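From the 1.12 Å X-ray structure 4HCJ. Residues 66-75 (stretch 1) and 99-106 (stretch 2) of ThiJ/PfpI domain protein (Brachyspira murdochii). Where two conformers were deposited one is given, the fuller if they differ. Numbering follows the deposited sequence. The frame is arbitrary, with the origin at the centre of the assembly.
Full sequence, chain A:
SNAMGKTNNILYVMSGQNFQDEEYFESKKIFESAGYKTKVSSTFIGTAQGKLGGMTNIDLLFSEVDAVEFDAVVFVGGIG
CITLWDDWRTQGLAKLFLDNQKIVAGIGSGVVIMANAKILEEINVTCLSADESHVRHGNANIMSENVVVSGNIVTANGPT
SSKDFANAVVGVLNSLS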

# COMPACT_ATOMS: atom_id res chain seq x y z
N ASP A 66 9.11 -2.29 11.99
CA ASP A 66 9.39 -3.67 12.34
C ASP A 66 8.22 -4.49 11.85
O ASP A 66 7.09 -4.32 12.32
CB ASP A 66 9.54 -3.81 13.86
CG ASP A 66 9.97 -5.20 14.29
OD1 ASP A 66 9.85 -6.16 13.49
OD2 ASP A 66 10.42 -5.34 15.45
N ALA A 67 8.47 -5.39 10.90
CA ALA A 67 7.40 -6.20 10.33
C ALA A 67 6.63 -7.04 11.34
O ALA A 67 5.46 -7.36 11.13
CB ALA A 67 7.92 -7.08 9.20
N VAL A 68 7.27 -7.40 12.45
CA VAL A 68 6.63 -8.24 13.46
C VAL A 68 5.43 -7.54 14.10
O VAL A 68 4.57 -8.18 14.70
CB VAL A 68 7.63 -8.70 14.55
CG1 VAL A 68 7.89 -7.59 15.56
CG2 VAL A 68 7.12 -9.95 15.25
N GLU A 69 5.36 -6.22 13.94
CA GLU A 69 4.30 -5.43 14.58
C GLU A 69 3.08 -5.20 13.69
O GLU A 69 2.16 -4.50 14.10
CB GLU A 69 4.85 -4.08 15.03
CG GLU A 69 6.00 -4.18 16.02
CD GLU A 69 6.45 -2.83 16.54
OE1 GLU A 69 7.25 -2.80 17.49
OE2 GLU A 69 6.01 -1.80 15.99
N PHE A 70 3.08 -5.78 12.49
CA PHE A 70 2.01 -5.54 11.51
C PHE A 70 1.60 -6.81 10.79
O PHE A 70 2.41 -7.71 10.60
CB PHE A 70 2.46 -4.50 10.48
CG PHE A 70 2.76 -3.16 11.07
CD1 PHE A 70 1.72 -2.30 11.37
CD2 PHE A 70 4.07 -2.77 11.33
CE1 PHE A 70 1.97 -1.05 11.93
CE2 PHE A 70 4.33 -1.52 11.88
CZ PHE A 70 3.27 -0.67 12.19
N ASP A 71 0.34 -6.87 10.35
CA ASP A 71 -0.15 -7.97 9.53
C ASP A 71 -0.05 -7.67 8.03
O ASP A 71 -0.09 -8.60 7.22
CB ASP A 71 -1.61 -8.27 9.86
CG ASP A 71 -1.83 -8.70 11.30
OD1 ASP A 71 -0.88 -9.21 11.94
OD2 ASP A 71 -2.97 -8.53 11.76
N ALA A 72 0.02 -6.40 7.67
CA ALA A 72 -0.03 -5.96 6.28
C ALA A 72 0.67 -4.63 6.16
O ALA A 72 0.69 -3.84 7.12
CB ALA A 72 -1.47 -5.81 5.82
N VAL A 73 1.17 -4.37 4.96
CA VAL A 73 1.61 -3.05 4.55
C VAL A 73 0.77 -2.62 3.36
O VAL A 73 0.42 -3.44 2.50
CB VAL A 73 3.14 -3.02 4.24
CG1 VAL A 73 3.51 -3.97 3.09
CG2 VAL A 73 3.61 -1.62 3.94
N VAL A 74 0.43 -1.33 3.34
CA VAL A 74 -0.38 -0.73 2.28
C VAL A 74 0.37 0.46 1.70
O VAL A 74 0.64 1.46 2.41
CB VAL A 74 -1.74 -0.26 2.83
CG1 VAL A 74 -2.51 0.53 1.77
CG2 VAL A 74 -2.55 -1.44 3.36
N PHE A 75 0.72 0.36 0.42
CA PHE A 75 1.39 1.43 -0.32
C PHE A 75 0.34 2.32 -0.97
O PHE A 75 -0.37 1.90 -1.89
CB PHE A 75 2.34 0.83 -1.37
CG PHE A 75 3.49 0.08 -0.77
CD1 PHE A 75 4.66 0.74 -0.42
CD2 PHE A 75 3.41 -1.29 -0.54
CE1 PHE A 75 5.72 0.06 0.16
CE2 PHE A 75 4.47 -1.97 0.05
CZ PHE A 75 5.62 -1.29 0.40
N ASP A 99 8.53 -11.30 2.35
CA ASP A 99 9.38 -12.40 2.83
C ASP A 99 8.97 -12.90 4.21
O ASP A 99 9.27 -14.03 4.57
CB ASP A 99 10.85 -11.97 2.84
CG ASP A 99 11.43 -11.82 1.45
OD1 ASP A 99 10.77 -12.24 0.47
OD2 ASP A 99 12.55 -11.28 1.33
N ASN A 100 8.29 -12.05 4.97
CA ASN A 100 7.80 -12.43 6.28
C ASN A 100 6.37 -12.90 6.26
O ASN A 100 5.71 -12.96 7.30
CB ASN A 100 8.00 -11.30 7.28
CG ASN A 100 9.43 -11.22 7.76
OD1 ASN A 100 9.84 -11.98 8.64
ND2 ASN A 100 10.22 -10.34 7.18
N GLN A 101 5.89 -13.26 5.07
CA GLN A 101 4.58 -13.87 4.89
C GLN A 101 3.44 -12.97 5.35
O GLN A 101 2.41 -13.45 5.82
CB GLN A 101 4.50 -15.24 5.60
CG GLN A 101 5.23 -16.36 4.87
CD GLN A 101 6.73 -16.15 4.83
OE1 GLN A 101 7.37 -15.93 5.86
NE2 GLN A 101 7.31 -16.22 3.63
N LYS A 102 3.64 -11.66 5.20
CA LYS A 102 2.59 -10.69 5.48
C LYS A 102 1.84 -10.32 4.20
O LYS A 102 2.24 -10.67 3.09
CB LYS A 102 3.17 -9.40 6.06
CG LYS A 102 4.12 -9.57 7.22
CD LYS A 102 3.44 -10.06 8.45
CE LYS A 102 4.48 -10.23 9.55
NZ LYS A 102 3.97 -9.97 10.88
N ILE A 103 0.74 -9.61 4.37
CA ILE A 103 0.01 -9.09 3.22
C ILE A 103 0.73 -7.84 2.70
O ILE A 103 1.14 -6.97 3.49
CB ILE A 103 -1.45 -8.79 3.59
CG1 ILE A 103 -2.20 -10.08 4.02
CG2 ILE A 103 -2.18 -8.01 2.49
CD1 ILE A 103 -1.80 -11.40 3.40
N VAL A 104 0.90 -7.77 1.39
CA VAL A 104 1.53 -6.64 0.74
C VAL A 104 0.51 -6.07 -0.23
O VAL A 104 0.13 -6.74 -1.22
CB VAL A 104 2.83 -7.03 0.02
CG1 VAL A 104 3.54 -5.79 -0.47
CG2 VAL A 104 3.74 -7.84 0.96
N ALA A 105 0.06 -4.85 0.04
CA ALA A 105 -1.05 -4.28 -0.71
C ALA A 105 -0.66 -2.92 -1.25
O ALA A 105 0.05 -2.17 -0.57
CB ALA A 105 -2.29 -4.18 0.17
N GLY A 106 -1.12 -2.58 -2.44
CA GLY A 106 -0.88 -1.27 -3.00
C GLY A 106 -2.08 -0.80 -3.79
O GLY A 106 -2.80 -1.60 -4.41
O HOH W 1 3.84 -10.70 13.69

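Two short strands, Ala72 to Phe75 and Ile103 to Gly106, lie side by side and run the same way, their axes 14° apart and 4.5 Å at closest approach. The backbone ladder is that of a parallel sheet. Ile103 N donates to Asp71 O (3.1 Å), Val73 N to Ile103 O (3.0 Å), Ala105 N to Val73 O (2.9 Å) and Phe75 N to Ala105 O (2.8 Å). The bonds thus zigzag: Val73 uses both its N and its O across the gap, and Ile103 and Ala105 do the same from the other strand. Ala72 and Val74, the alternate residues of the first strand, turn their CA atoms to the seam instead. Ala72 CA lies 3.2 Å from Ile103 O and Val74 CA 3.2 Å from Ala105 O, both as CA-H...O contacts.

Three of the four rungs pair small with large; Val73 and Val104 match like with like. On one face, Ala72 sits beside Ile103, CB to CB at 3.7 Å; the alanine ends at its methyl, while the isoleucine carries its bulk away from the neighbouring strand. Val74 beside Ala105 reverses the roles, with Val74 CG2 4.2 Å from Ala105 CB. Each branched residue on this face therefore meets an alanine, and the bumps alternate between strands.

The opposite face is built from Val73, Val104 and Phe75. Val73 CG1 and Val104 CG1 touch at 4.0 Å, methyl against methyl. Val104 CG1 also reaches the ring of Phe75, 4.0 Å from CE2 and near the ring plane, so this one methyl touches both Val73 and the edge of the Phe75 ring. Across from Phe75 stands Gly106, which adds no side chain to this face; its CA comes 3.4 Å from Phe75 O in another CA-H...O contact.

Before the strands begin, the joining is done by one long side chain. Lys102 has the largest area covered by the other stretch, 82 Å², and reaches to the turn at Ala67 to Phe70. Lys102 NZ donates to Ala67 O at 3.0 Å and to Phe70 O at 2.8 Å, placing a charged amine among backbone carbonyls. Ala67 O also accepts from Phe70 N (3.2 Å) within the turn, so a single carbonyl serves both the local fold and the contact. A water extends the grip: it donates to Val68 O at 2.8 Å and accepts a weak bond from Lys102 NZ at 2.9 Å.

Read as rules, the contact sets branched residues against alanine on one face, fits a valine methyl to a ring edge on the other, and lets a lysine tie down the turn that leads in.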